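Local coordinates for protein galactose mutarotase related enzyme (Lactobacillus acidophilus, PDB 3DCD) that is of unknown function but probably binds carbohydrate and may act as an aldose 1-epimerase-like isomerase, at residues 3-8 / 89-94; 59-64 / 104-109; 170-175 / 182-187; 221-226 / 292-297. One frame throughout, in Å; residues are numbered along the deposited sequence.

Contact 1 of 4, residues 3-8 / 89-94; sequences YTIENN and ESITFL
Ile91 CD1 reaches Tyr3 CB at 3.5 Å, the first of the apolar contacts, and the two side chains cross at about a right angle. CG1 of Ile91 is anti to the backbone N (chi1 -175°) and carries CD1 toward Tyr3; CG2, the other branch, meets Ile5 CG2 at 3.8 Å. A looser aromatic contact follows: Tyr3 CD1 lies 4.2 Å from Phe93 CE1, at the edge of the phenylalanine ring. Side chain against backbone is the second kind. Ile5 CG2 also rests on the main chain of Ser90, 3.6 Å from its N, while Glu89 CG packs on Glu6 O at 3.6 Å. That buried Glu6 O has no partner in the model. Backbone bonds run from strand 3-6 to strand 10-15 and from strand 90-94 to strand 109-118; Glu6 is also backbone-bonded to Lys88, just before Glu89. The strand axes approach to 7.3 Å with N-to-C directions 143° apart, roughly antiparallel, as where a small antiparallel sheet packs on the large sheet of a galactose mutarotase-like beta-sandwich.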
loop_
_atom_site.group_PDB
_atom_site.type_symbol
_atom_site.label_atom_id
_atom_site.label_comp_id
_atom_site.label_asym_id
_atom_site.label_seq_id
_atom_site.Cartn_x
_atom_site.Cartn_y
_atom_site.Cartn_z
ATOM N N TYR A 3 -16.216 -6.914 -7.755
ATOM C CA TYR A 3 -16.440 -6.259 -9.038
ATOM C C TYR A 3 -15.202 -6.495 -9.890
ATOM O O TYR A 3 -14.083 -6.542 -9.372
ATOM C CB TYR A 3 -16.655 -4.749 -8.843
ATOM C CG TYR A 3 -17.916 -4.405 -8.062
ATOM C CD1 TYR A 3 -17.909 -4.358 -6.671
ATOM C CD2 TYR A 3 -19.111 -4.136 -8.718
ATOM C CE1 TYR A 3 -19.070 -4.054 -5.947
ATOM C CE2 TYR A 3 -20.277 -3.828 -8.003
ATOM C CZ TYR A 3 -20.238 -3.793 -6.619
ATOM O OH TYR A 3 -21.379 -3.494 -5.922
ATOM N N THR A 4 -15.415 -6.629 -11.196
ATOM C CA THR A 4 -14.350 -6.910 -12.151
ATOM C C THR A 4 -14.129 -5.751 -13.112
ATOM O O THR A 4 -15.094 -5.157 -13.597
ATOM C CB THR A 4 -14.717 -8.160 -12.973
ATOM O OG1 THR A 4 -14.725 -9.288 -12.101
ATOM C CG2 THR A 4 -13.709 -8.404 -14.117
ATOM N N ILE A 5 -12.854 -5.421 -13.336
ATOM C CA ILE A 5 -12.414 -4.592 -14.456
ATOM C C ILE A 5 -11.380 -5.423 -15.224
ATOM O O ILE A 5 -10.620 -6.183 -14.623
ATOM C CB ILE A 5 -11.864 -3.176 -14.034
ATOM C CG1 ILE A 5 -10.624 -3.271 -13.125
ATOM C CG2 ILE A 5 -12.981 -2.345 -13.359
ATOM C CD1 ILE A 5 -9.873 -1.942 -12.898
ATOM N N GLU A 6 -11.370 -5.304 -16.547
ATOM C CA GLU A 6 -10.564 -6.212 -17.360
ATOM C C GLU A 6 -10.333 -5.716 -18.770
ATOM O O GLU A 6 -11.097 -4.907 -19.298
ATOM C CB GLU A 6 -11.191 -7.619 -17.397
ATOM C CG GLU A 6 -12.506 -7.726 -18.140
ATOM C CD GLU A 6 -13.008 -9.162 -18.227
ATOM O OE1 GLU A 6 -14.199 -9.407 -17.948
ATOM O OE2 GLU A 6 -12.215 -10.054 -18.590
ATOM N N ASN A 7 -9.252 -6.199 -19.368
ATOM C CA ASN A 7 -9.002 -5.997 -20.783
ATOM C C ASN A 7 -8.358 -7.251 -21.347
ATOM O O ASN A 7 -8.404 -8.303 -20.709
ATOM C CB ASN A 7 -8.150 -4.741 -21.031
ATOM C CG ASN A 7 -6.849 -4.719 -20.221
ATOM O OD1 ASN A 7 -6.361 -3.651 -19.872
ATOM N ND2 ASN A 7 -6.309 -5.883 -19.907
ATOM N N ASN A 8 -7.751 -7.131 -22.527
ATOM C CA ASN A 8 -7.078 -8.243 -23.176
ATOM C C ASN A 8 -5.770 -8.700 -22.515
ATOM O O ASN A 8 -5.209 -9.728 -22.919
ATOM C CB ASN A 8 -6.808 -7.913 -24.650
ATOM C CG ASN A 8 -8.081 -7.812 -25.485
ATOM O OD1 ASN A 8 -9.140 -8.346 -25.124
ATOM N ND2 ASN A 8 -7.974 -7.132 -26.626
ATOM N N GLU A 89 -13.067 -0.909 -17.813
ATOM C CA GLU A 89 -11.652 -0.803 -17.399
ATOM C C GLU A 89 -11.420 0.156 -16.236
ATOM O O GLU A 89 -10.281 0.549 -15.985
ATOM C CB GLU A 89 -10.763 -0.375 -18.575
ATOM C CG GLU A 89 -10.701 -1.330 -19.751
ATOM C CD GLU A 89 -10.045 -0.682 -20.973
ATOM O OE1 GLU A 89 -9.503 0.435 -20.842
ATOM O OE2 GLU A 89 -10.087 -1.262 -22.072
ATOM N N SER A 90 -12.489 0.542 -15.534
ATOM C CA SER A 90 -12.358 1.486 -14.429
ATOM C C SER A 90 -13.435 1.313 -13.374
ATOM O O SER A 90 -14.586 1.002 -13.690
ATOM C CB SER A 90 -12.387 2.930 -14.951
ATOM O OG SER A 90 -12.028 3.837 -13.914
ATOM N N ILE A 91 -13.066 1.544 -12.119
ATOM C CA ILE A 91 -14.056 1.521 -11.026
ATOM C C ILE A 91 -13.599 2.478 -9.937
ATOM O O ILE A 91 -12.413 2.600 -9.659
ATOM C CB ILE A 91 -14.304 0.071 -10.494
ATOM C CG1 ILE A 91 -15.416 0.026 -9.448
ATOM C CG2 ILE A 91 -12.996 -0.563 -9.966
ATOM C CD1 ILE A 91 -16.020 -1.348 -9.285
ATOM N N THR A 92 -14.558 3.190 -9.351
ATOM C CA THR A 92 -14.245 4.145 -8.302
ATOM C C THR A 92 -15.123 3.797 -7.125
ATOM O O THR A 92 -16.330 3.709 -7.263
ATOM C CB THR A 92 -14.512 5.612 -8.753
ATOM O OG1 THR A 92 -13.706 5.908 -9.902
ATOM C CG2 THR A 92 -14.185 6.623 -7.630
ATOM N N PHE A 93 -14.474 3.566 -5.988
ATOM C CA PHE A 93 -15.122 3.363 -4.706
ATOM C C PHE A 93 -15.102 4.654 -3.878
ATOM O O PHE A 93 -14.113 5.385 -3.852
ATOM C CB PHE A 93 -14.416 2.242 -3.927
ATOM C CG PHE A 93 -14.430 0.909 -4.637
ATOM C CD1 PHE A 93 -15.488 0.028 -4.461
ATOM C CD2 PHE A 93 -13.372 0.546 -5.478
ATOM C CE1 PHE A 93 -15.515 -1.212 -5.130
ATOM C CE2 PHE A 93 -13.377 -0.674 -6.147
ATOM C CZ PHE A 93 -14.446 -1.562 -5.971
ATOM N N LEU A 94 -16.211 4.904 -3.197
ATOM C CA LEU A 94 -16.362 6.082 -2.395
ATOM C C LEU A 94 -16.748 5.717 -0.970
ATOM O O LEU A 94 -17.675 4.930 -0.731
ATOM C CB LEU A 94 -17.434 6.981 -3.006
ATOM C CG LEU A 94 -17.942 8.195 -2.233
ATOM C CD1 LEU A 94 -16.862 9.210 -1.920
ATOM C CD2 LEU A 94 -19.131 8.847 -3.005
#

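Contact 2 of 4, residues 59-64 / 104-109; sequences DEYTYK and VYPFKF
Tyr61 reaches across to the loop at 104-109 with its hydroxyl. From CB, CG lies between the backbone N and the carbonyl carbon (chi1 66°), and the edge of the ring carries the contact: CE2 comes within 3.6 Å of Val104 O, and Pro106 CD also lies near the ring plane. At the tip, OH donates to Val104 O over 2.7 Å, tilted 30° from the carbonyl plane, and stands 3.3 Å from both Tyr105 CA and Pro106 CD. Tyr105 CD1 lies farther from Tyr61 OH, at 3.6 Å, while the hydroxyl of Tyr105 is bonded to Ile137 O. A phenylalanine in place of Tyr61 would probably leave the carbonyl of Val104 without this donor and open a small gap against Tyr105 and Pro106. Beside it, Tyr63 meets Phe107 tip to tip: Phe107 CZ sits over one face of the tyrosine ring, 3.7 Å from CZ of Tyr63, with the planes at 55°. Tyr63 CD2 touches Pro106 CG at 3.8 Å. Pro106 centres an inverse gamma turn, closed by Phe107 N bonding to Tyr105 O, and the two tyrosines of the 60-63 hairpin strand thus pack on this turn in the loop leading into strand 109-118.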
loop_
_atom_site.group_PDB
_atom_site.type_symbol
_atom_site.label_atom_id
_atom_site.label_comp_id
_atom_site.label_asym_id
_atom_site.label_seq_id
_atom_site.Cartn_x
_atom_site.Cartn_y
_atom_site.Cartn_z
ATOM N N ASP A 59 -2.095 3.024 20.141
ATOM C CA ASP A 59 -3.245 3.133 19.231
ATOM C C ASP A 59 -4.131 4.327 19.556
ATOM O O ASP A 59 -5.351 4.214 19.540
ATOM C CB ASP A 59 -4.068 1.832 19.220
ATOM C CG ASP A 59 -3.232 0.636 18.846
ATOM O OD1 ASP A 59 -2.630 0.671 17.754
ATOM O OD2 ASP A 59 -3.157 -0.321 19.656
ATOM N N GLU A 60 -3.508 5.470 19.845
ATOM C CA GLU A 60 -4.263 6.655 20.206
ATOM C C GLU A 60 -3.549 7.955 19.831
ATOM O O GLU A 60 -2.346 7.990 19.599
ATOM C CB GLU A 60 -4.621 6.643 21.706
ATOM C CG GLU A 60 -3.433 6.816 22.628
ATOM C CD GLU A 60 -3.810 6.809 24.101
ATOM O OE1 GLU A 60 -4.768 6.104 24.497
ATOM O OE2 GLU A 60 -3.115 7.502 24.870
ATOM N N TYR A 61 -4.327 9.024 19.770
ATOM C CA TYR A 61 -3.820 10.348 19.495
ATOM C C TYR A 61 -4.739 11.347 20.163
ATOM O O TYR A 61 -5.847 10.999 20.592
ATOM C CB TYR A 61 -3.743 10.611 17.989
ATOM C CG TYR A 61 -5.088 10.659 17.268
ATOM C CD1 TYR A 61 -5.777 11.870 17.117
ATOM C CD2 TYR A 61 -5.646 9.505 16.702
ATOM C CE1 TYR A 61 -6.994 11.928 16.460
ATOM C CE2 TYR A 61 -6.864 9.559 16.023
ATOM C CZ TYR A 61 -7.525 10.770 15.908
ATOM O OH TYR A 61 -8.731 10.836 15.252
ATOM N N THR A 62 -4.280 12.590 20.256
ATOM C CA THR A 62 -5.138 13.662 20.747
ATOM C C THR A 62 -5.340 14.671 19.632
ATOM O O THR A 62 -4.475 14.859 18.770
ATOM C CB THR A 62 -4.596 14.363 22.027
ATOM O OG1 THR A 62 -3.328 14.988 21.755
ATOM C CG2 THR A 62 -4.455 13.362 23.175
ATOM N N TYR A 63 -6.508 15.297 19.637
ATOM C CA TYR A 63 -6.764 16.385 18.721
ATOM C C TYR A 63 -7.592 17.391 19.465
ATOM O O TYR A 63 -8.621 17.034 20.046
ATOM C CB TYR A 63 -7.487 15.896 17.467
ATOM C CG TYR A 63 -7.821 17.009 16.497
ATOM C CD1 TYR A 63 -6.813 17.671 15.786
ATOM C CD2 TYR A 63 -9.141 17.402 16.300
ATOM C CE1 TYR A 63 -7.114 18.685 14.898
ATOM C CE2 TYR A 63 -9.463 18.417 15.410
ATOM C CZ TYR A 63 -8.444 19.055 14.714
ATOM O OH TYR A 63 -8.767 20.059 13.836
ATOM N N LYS A 64 -7.108 18.633 19.498
ATOM C CA LYS A 64 -7.753 19.702 20.268
ATOM C C LYS A 64 -7.975 19.309 21.724
ATOM O O LYS A 64 -8.965 19.701 22.318
ATOM C CB LYS A 64 -9.098 20.132 19.640
ATOM C CG LYS A 64 -9.021 20.644 18.204
ATOM C CD LYS A 64 -8.114 21.847 18.070
ATOM C CE LYS A 64 -8.146 22.394 16.651
ATOM N NZ LYS A 64 -6.953 23.244 16.390
ATOM N N VAL A 104 -13.787 8.014 16.011
ATOM C CA VAL A 104 -12.355 7.722 16.098
ATOM C C VAL A 104 -11.534 8.713 15.275
ATOM O O VAL A 104 -10.304 8.678 15.293
ATOM C CB VAL A 104 -12.027 6.252 15.636
ATOM C CG1 VAL A 104 -12.792 5.236 16.469
ATOM C CG2 VAL A 104 -12.338 6.051 14.152
ATOM N N TYR A 105 -12.227 9.593 14.551
ATOM C CA TYR A 105 -11.575 10.476 13.587
ATOM C C TYR A 105 -12.519 11.660 13.292
ATOM O O TYR A 105 -13.474 11.528 12.512
ATOM C CB TYR A 105 -11.216 9.679 12.323
ATOM C CG TYR A 105 -10.379 10.461 11.326
ATOM C CD1 TYR A 105 -9.059 10.813 11.619
ATOM C CD2 TYR A 105 -10.918 10.855 10.097
ATOM C CE1 TYR A 105 -8.291 11.553 10.711
ATOM C CE2 TYR A 105 -10.161 11.599 9.187
ATOM C CZ TYR A 105 -8.850 11.939 9.501
ATOM O OH TYR A 105 -8.087 12.681 8.607
ATOM N N PRO A 106 -12.263 12.823 13.928
ATOM C CA PRO A 106 -13.273 13.895 14.023
ATOM C C PRO A 106 -13.265 14.786 12.783
ATOM O O PRO A 106 -13.144 16.013 12.889
ATOM C CB PRO A 106 -12.823 14.684 15.260
ATOM C CG PRO A 106 -11.342 14.515 15.287
ATOM C CD PRO A 106 -10.999 13.206 14.589
ATOM N N PHE A 107 -13.352 14.150 11.618
ATOM C CA PHE A 107 -13.339 14.855 10.346
ATOM C C PHE A 107 -14.402 14.330 9.410
ATOM O O PHE A 107 -14.753 13.137 9.433
ATOM C CB PHE A 107 -11.964 14.752 9.685
ATOM C CG PHE A 107 -10.873 15.397 10.480
ATOM C CD1 PHE A 107 -10.719 16.782 10.476
ATOM C CD2 PHE A 107 -10.020 14.624 11.264
ATOM C CE1 PHE A 107 -9.714 17.382 11.222
ATOM C CE2 PHE A 107 -9.013 15.221 12.014
ATOM C CZ PHE A 107 -8.850 16.601 11.980
ATOM N N LYS A 108 -14.924 15.240 8.593
ATOM C CA LYS A 108 -15.829 14.882 7.522
ATOM C C LYS A 108 -15.024 14.852 6.230
ATOM O O LYS A 108 -14.175 15.714 6.012
ATOM C CB LYS A 108 -16.964 15.900 7.430
ATOM C CG LYS A 108 -17.803 16.000 8.703
ATOM C CD LYS A 108 -18.984 16.968 8.534
ATOM C CE LYS A 108 -20.064 16.441 7.573
ATOM N NZ LYS A 108 -20.621 15.092 7.916
ATOM N N PHE A 109 -15.276 13.862 5.379
ATOM C CA PHE A 109 -14.461 13.693 4.174
ATOM C C PHE A 109 -15.212 12.927 3.101
ATOM O O PHE A 109 -16.229 12.280 3.376
ATOM C CB PHE A 109 -13.161 12.938 4.515
ATOM C CG PHE A 109 -13.404 11.556 5.097
ATOM C CD1 PHE A 109 -13.467 11.368 6.476
ATOM C CD2 PHE A 109 -13.607 10.455 4.265
ATOM C CE1 PHE A 109 -13.722 10.104 7.016
ATOM C CE2 PHE A 109 -13.865 9.190 4.794
ATOM C CZ PHE A 109 -13.917 9.017 6.172
#

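Contact 3 of 4, residues 170-175 / 182-187; sequences VRIPLK and NNRSLA
Val170 lies against two side chains of segment 182-187: its CG2 meets Leu186 CD2 at 3.9 Å, and its CG1 touches Arg184 NE at 3.6 Å. The aliphatic part of Arg184 runs beside Ile172, both pointing the same way, with CG of the arginine 3.8 Å from CG1 of the isoleucine. Further along, Pro173 CG presses on the carbonyl of Asn183, 3.3 Å from its O. On the face bearing Arg171, the CB of that residue packs against the CB of Ala187. Two backbone bonds set these side chains in register. Arg171 N donates to Ser185 O over 2.8 Å, and Ser185 N returns a longer bond of 3.2 Å to Arg171 O, making Arg171 and Ser185 an antiparallel hydrogen-bonded pair and Val170 and Leu186 the adjacent non-hydrogen-bonded one. Arg184 CA adds a CA-H...O contact to Arg171 O. The strands belong to a small antiparallel sheet in which 169-175 lies between 178-179 and 185-187. Farther out, a bend at chi3 (69°) places NE of Arg184, which forms a salt bridge with Glu208 of strand 205-208, while Asn183 ND2 is bonded to Asp180 OD2.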
loop_
_atom_site.group_PDB
_atom_site.type_symbol
_atom_site.label_atom_id
_atom_site.label_comp_id
_atom_site.label_asym_id
_atom_site.label_seq_id
_atom_site.Cartn_x
_atom_site.Cartn_y
_atom_site.Cartn_z
ATOM N N VAL A 170 17.668 6.538 2.426
ATOM C CA VAL A 170 17.632 6.423 3.884
ATOM C C VAL A 170 16.572 5.397 4.266
ATOM O O VAL A 170 15.429 5.491 3.803
ATOM C CB VAL A 170 17.311 7.772 4.552
ATOM C CG1 VAL A 170 17.228 7.620 6.070
ATOM C CG2 VAL A 170 18.377 8.816 4.182
ATOM N N ARG A 171 16.961 4.403 5.063
ATOM C CA ARG A 171 15.993 3.465 5.650
ATOM C C ARG A 171 15.612 3.954 7.036
ATOM O O ARG A 171 16.486 4.365 7.815
ATOM C CB ARG A 171 16.598 2.062 5.796
ATOM C CG ARG A 171 15.613 1.023 6.369
ATOM C CD ARG A 171 16.334 -0.232 6.824
ATOM N NE ARG A 171 15.516 -1.009 7.768
ATOM C CZ ARG A 171 15.851 -2.218 8.199
ATOM N NH1 ARG A 171 16.982 -2.778 7.780
ATOM N NH2 ARG A 171 15.063 -2.869 9.035
ATOM N N ILE A 172 14.322 3.884 7.358
ATOM C CA ILE A 172 13.851 4.182 8.703
ATOM C C ILE A 172 13.490 2.877 9.390
ATOM O O ILE A 172 12.465 2.273 9.045
ATOM C CB ILE A 172 12.611 5.101 8.705
ATOM C CG1 ILE A 172 12.828 6.320 7.781
ATOM C CG2 ILE A 172 12.248 5.524 10.174
ATOM C CD1 ILE A 172 11.570 7.174 7.549
ATOM N N PRO A 173 14.305 2.437 10.367
ATOM C CA PRO A 173 13.981 1.140 10.949
ATOM C C PRO A 173 12.783 1.224 11.888
ATOM O O PRO A 173 12.526 2.283 12.482
ATOM C CB PRO A 173 15.255 0.752 11.731
ATOM C CG PRO A 173 16.200 1.865 11.596
ATOM C CD PRO A 173 15.492 3.045 10.988
ATOM N N LEU A 174 12.054 0.115 12.012
ATOM C CA LEU A 174 10.944 0.037 12.961
ATOM C C LEU A 174 11.386 -0.670 14.228
ATOM O O LEU A 174 12.117 -1.652 14.161
ATOM C CB LEU A 174 9.756 -0.720 12.357
ATOM C CG LEU A 174 8.833 -0.010 11.372
ATOM C CD1 LEU A 174 8.057 -1.027 10.555
ATOM C CD2 LEU A 174 7.880 0.926 12.094
ATOM N N LYS A 175 10.956 -0.157 15.380
ATOM C CA LYS A 175 11.182 -0.813 16.672
ATOM C C LYS A 175 9.872 -0.688 17.458
ATOM O O LYS A 175 9.393 0.420 17.712
ATOM C CB LYS A 175 12.359 -0.159 17.411
ATOM C CG LYS A 175 13.018 -1.028 18.499
ATOM C CD LYS A 175 14.155 -0.279 19.223
ATOM C CE LYS A 175 15.548 -0.578 18.611
ATOM N NZ LYS A 175 16.649 0.387 19.031
ATOM N N ASN A 182 16.341 7.651 15.406
ATOM C CA ASN A 182 17.777 7.949 15.483
ATOM C C ASN A 182 18.677 6.929 14.814
ATOM O O ASN A 182 19.889 7.143 14.693
ATOM C CB ASN A 182 18.217 8.211 16.924
ATOM C CG ASN A 182 17.818 9.607 17.410
ATOM O OD1 ASN A 182 17.630 9.823 18.620
ATOM N ND2 ASN A 182 17.699 10.562 16.481
ATOM N N ASN A 183 18.076 5.825 14.380
ATOM C CA ASN A 183 18.784 4.807 13.627
ATOM C C ASN A 183 18.525 4.818 12.120
ATOM O O ASN A 183 18.836 3.851 11.429
ATOM C CB ASN A 183 18.545 3.428 14.254
ATOM C CG ASN A 183 19.346 3.241 15.520
ATOM O OD1 ASN A 183 20.458 3.758 15.630
ATOM N ND2 ASN A 183 18.789 2.520 16.490
ATOM N N ARG A 184 17.974 5.911 11.608
ATOM C CA ARG A 184 17.897 6.093 10.155
ATOM C C ARG A 184 19.310 5.997 9.602
ATOM O O ARG A 184 20.266 6.490 10.231
ATOM C CB ARG A 184 17.326 7.457 9.816
ATOM C CG ARG A 184 15.808 7.519 9.856
ATOM C CD ARG A 184 15.327 8.963 9.848
ATOM N NE ARG A 184 15.564 9.653 8.575
ATOM C CZ ARG A 184 16.408 10.678 8.402
ATOM N NH1 ARG A 184 17.130 11.151 9.421
ATOM N NH2 ARG A 184 16.530 11.234 7.203
ATOM N N SER A 185 19.462 5.338 8.456
ATOM C CA SER A 185 20.788 5.158 7.860
ATOM C C SER A 185 20.635 5.001 6.361
ATOM O O SER A 185 19.582 4.553 5.905
ATOM C CB SER A 185 21.485 3.932 8.453
ATOM O OG SER A 185 20.827 2.731 8.066
ATOM N N LEU A 186 21.678 5.354 5.596
ATOM C CA LEU A 186 21.665 5.127 4.146
ATOM C C LEU A 186 21.749 3.639 3.851
ATOM O O LEU A 186 22.627 2.936 4.390
ATOM C CB LEU A 186 22.816 5.876 3.444
ATOM C CG LEU A 186 22.576 7.373 3.169
ATOM C CD1 LEU A 186 23.862 8.078 2.745
ATOM C CD2 LEU A 186 21.509 7.615 2.102
ATOM N N ALA A 187 20.852 3.163 2.996
ATOM C CA ALA A 187 20.737 1.727 2.703
ATOM C C ALA A 187 21.136 1.408 1.256
ATOM O O ALA A 187 20.993 2.266 0.383
ATOM C CB ALA A 187 19.302 1.252 2.974
#

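Contact 4 of 4, residues 221-226 / 292-297; sequences DKNKFH and HSTTDE
Asn223 and Thr294 meet with their side chains crossing obliquely, the amide carbon CG of Asn223 lying 3.6 Å from Thr294 CB and its ND2 equally close to Thr294 CG2. The amide is placed by CG lying between the backbone N and the carbonyl carbon (chi1 59°), and OD1 accepts from Phe225 N at 3.0 Å, which makes an Asx turn. An alanine here would probably leave Phe225 N without that acceptor and open a gap beside the threonine methyl. The Lys224 chain, extended beyond CG, carries NZ to Asp296 OD1 at 2.8 Å, from above the carboxylate plane, in a salt bridge. The His292 ring stands beside the Lys224 backbone and has Glu297 CG over one face. Its ND1 donates to Ser293 O in the ring plane at 2.8 Å, which fixes the ring's rotation. On the backbone, His226 and His292 form an antiparallel hydrogen-bonded pair, with His292 N 2.8 Å from His226 O and His226 N donating to His292 O at 3.1 Å, and Lys224 N bonds to Thr294 O. Three backbone bonds thus join the loop before strand 226-232 to the end of strand 282-292 and the segment following it, while the single ion pair lies between exposed residues, where solvent would probably weaken its contribution.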
loop_
_atom_site.group_PDB
_atom_site.type_symbol
_atom_site.label_atom_id
_atom_site.label_comp_id
_atom_site.label_asym_id
_atom_site.label_seq_id
_atom_site.Cartn_x
_atom_site.Cartn_y
_atom_site.Cartn_z
ATOM N N ASP A 221 15.590 -13.950 -11.581
ATOM C CA ASP A 221 16.307 -14.277 -12.793
ATOM C C ASP A 221 16.029 -15.708 -13.260
ATOM O O ASP A 221 16.626 -16.173 -14.220
ATOM C CB ASP A 221 17.781 -13.966 -12.640
ATOM C CG ASP A 221 18.045 -12.454 -12.486
ATOM O OD1 ASP A 221 17.169 -11.601 -12.845
ATOM O OD2 ASP A 221 19.137 -12.121 -11.999
ATOM N N LYS A 222 15.092 -16.382 -12.595
ATOM C CA LYS A 222 14.678 -17.742 -12.984
ATOM C C LYS A 222 13.697 -17.771 -14.140
ATOM O O LYS A 222 13.577 -18.782 -14.818
ATOM C CB LYS A 222 14.031 -18.469 -11.806
ATOM C CG LYS A 222 14.970 -18.720 -10.657
ATOM C CD LYS A 222 15.872 -19.880 -10.929
ATOM C CE LYS A 222 17.070 -19.829 -10.010
ATOM N NZ LYS A 222 17.739 -21.158 -9.911
ATOM N N ASN A 223 12.942 -16.690 -14.308
ATOM C CA ASN A 223 11.906 -16.621 -15.358
ATOM C C ASN A 223 11.478 -15.172 -15.567
ATOM O O ASN A 223 12.140 -14.256 -15.060
ATOM C CB ASN A 223 10.709 -17.522 -15.038
ATOM C CG ASN A 223 10.042 -17.169 -13.722
ATOM O OD1 ASN A 223 9.709 -16.012 -13.467
ATOM N ND2 ASN A 223 9.822 -18.172 -12.886
ATOM N N LYS A 224 10.383 -14.965 -16.295
ATOM C CA LYS A 224 10.021 -13.625 -16.783
ATOM C C LYS A 224 9.117 -12.854 -15.825
ATOM O O LYS A 224 8.647 -11.754 -16.140
ATOM C CB LYS A 224 9.397 -13.732 -18.186
ATOM C CG LYS A 224 10.381 -14.289 -19.216
ATOM C CD LYS A 224 9.709 -15.046 -20.358
ATOM C CE LYS A 224 10.751 -15.457 -21.366
ATOM N NZ LYS A 224 10.127 -16.165 -22.510
ATOM N N PHE A 225 8.895 -13.427 -14.646
ATOM C CA PHE A 225 8.072 -12.804 -13.618
ATOM C C PHE A 225 8.600 -11.415 -13.238
ATOM O O PHE A 225 9.780 -11.241 -12.919
ATOM C CB PHE A 225 7.980 -13.696 -12.374
ATOM C CG PHE A 225 7.286 -13.039 -11.205
ATOM C CD1 PHE A 225 5.911 -13.006 -11.138
ATOM C CD2 PHE A 225 8.027 -12.441 -10.178
ATOM C CE1 PHE A 225 5.256 -12.392 -10.060
ATOM C CE2 PHE A 225 7.390 -11.842 -9.103
ATOM C CZ PHE A 225 5.998 -11.815 -9.050
ATOM N N HIS A 226 7.709 -10.437 -13.250
ATOM C CA HIS A 226 8.099 -9.053 -13.031
ATOM C C HIS A 226 6.858 -8.277 -12.628
ATOM O O HIS A 226 5.903 -8.177 -13.397
ATOM C CB HIS A 226 8.727 -8.494 -14.322
ATOM C CG HIS A 226 9.230 -7.090 -14.214
ATOM N ND1 HIS A 226 9.404 -6.438 -13.010
ATOM C CD2 HIS A 226 9.642 -6.224 -15.168
ATOM C CE1 HIS A 226 9.864 -5.221 -13.228
ATOM N NE2 HIS A 226 10.017 -5.064 -14.529
ATOM N N HIS A 292 3.868 -9.026 -15.127
ATOM C CA HIS A 292 4.325 -9.956 -16.157
ATOM C C HIS A 292 4.477 -11.349 -15.556
ATOM O O HIS A 292 5.086 -11.512 -14.482
ATOM C CB HIS A 292 5.629 -9.510 -16.811
ATOM C CG HIS A 292 5.896 -10.197 -18.117
ATOM N ND1 HIS A 292 6.236 -11.534 -18.201
ATOM C CD2 HIS A 292 5.833 -9.741 -19.388
ATOM C CE1 HIS A 292 6.380 -11.866 -19.474
ATOM N NE2 HIS A 292 6.154 -10.789 -20.212
ATOM N N SER A 293 3.893 -12.331 -16.252
ATOM C CA SER A 293 3.919 -13.727 -15.852
ATOM C C SER A 293 5.311 -14.353 -15.917
ATOM O O SER A 293 6.226 -13.810 -16.515
ATOM C CB SER A 293 2.968 -14.528 -16.744
ATOM O OG SER A 293 1.630 -14.051 -16.600
ATOM N N THR A 294 5.448 -15.544 -15.353
ATOM C CA THR A 294 6.696 -16.286 -15.468
ATOM C C THR A 294 7.011 -16.610 -16.935
ATOM O O THR A 294 8.162 -16.852 -17.285
ATOM C CB THR A 294 6.622 -17.594 -14.685
ATOM O OG1 THR A 294 5.595 -18.418 -15.254
ATOM C CG2 THR A 294 6.306 -17.313 -13.214
ATOM N N THR A 295 5.974 -16.655 -17.775
ATOM C CA THR A 295 6.115 -16.937 -19.214
ATOM C C THR A 295 5.594 -15.754 -20.042
ATOM O O THR A 295 5.114 -14.775 -19.461
ATOM C CB THR A 295 5.405 -18.237 -19.608
ATOM O OG1 THR A 295 4.016 -18.143 -19.256
ATOM C CG2 THR A 295 6.055 -19.438 -18.883
ATOM N N ASP A 296 5.718 -15.833 -21.373
ATOM C CA ASP A 296 5.368 -14.708 -22.272
ATOM C C ASP A 296 3.903 -14.318 -22.173
ATOM O O ASP A 296 3.045 -15.182 -22.055
ATOM C CB ASP A 296 5.657 -15.067 -23.728
ATOM C CG ASP A 296 7.130 -14.951 -24.082
ATOM O OD1 ASP A 296 7.931 -14.524 -23.216
ATOM O OD2 ASP A 296 7.465 -15.295 -25.231
ATOM N N GLU A 297 3.628 -13.018 -22.253
ATOM C CA GLU A 297 2.253 -12.529 -22.234
ATOM C C GLU A 297 1.721 -12.497 -23.655
ATOM O O GLU A 297 1.600 -11.443 -24.276
ATOM C CB GLU A 297 2.157 -11.157 -21.564
ATOM C CG GLU A 297 2.537 -11.141 -20.056
ATOM C CD GLU A 297 1.495 -11.809 -19.157
ATOM O OE1 GLU A 297 0.425 -12.247 -19.656
ATOM O OE2 GLU A 297 1.757 -11.935 -17.939
HETATM O O HOH W 1 7.214 -18.082 -22.590
#

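In the fold
From the N terminus, strand 2-6 comes first, and contact 1 closes the loop back to it when strand 90-96 arrives. Contact 2 opens inside that loop, at 59-64, and closes beyond it at 104-109, so the two cross along the chain but do not touch, their nearest atoms about 6 Å apart. It ties the 60-63/66-69 hairpin to the approach to strand 109-118. Contact 3 follows in series as a short local closure, within a small sheet on the opposite side of the chain's centre from contact 1, their centres 37 Å apart. Contact 4 comes last and joins the turn before strand 226-232 to the tail after strand 282-292, neighbours in the large sheet, with its centre 45 Å from that of contact 2.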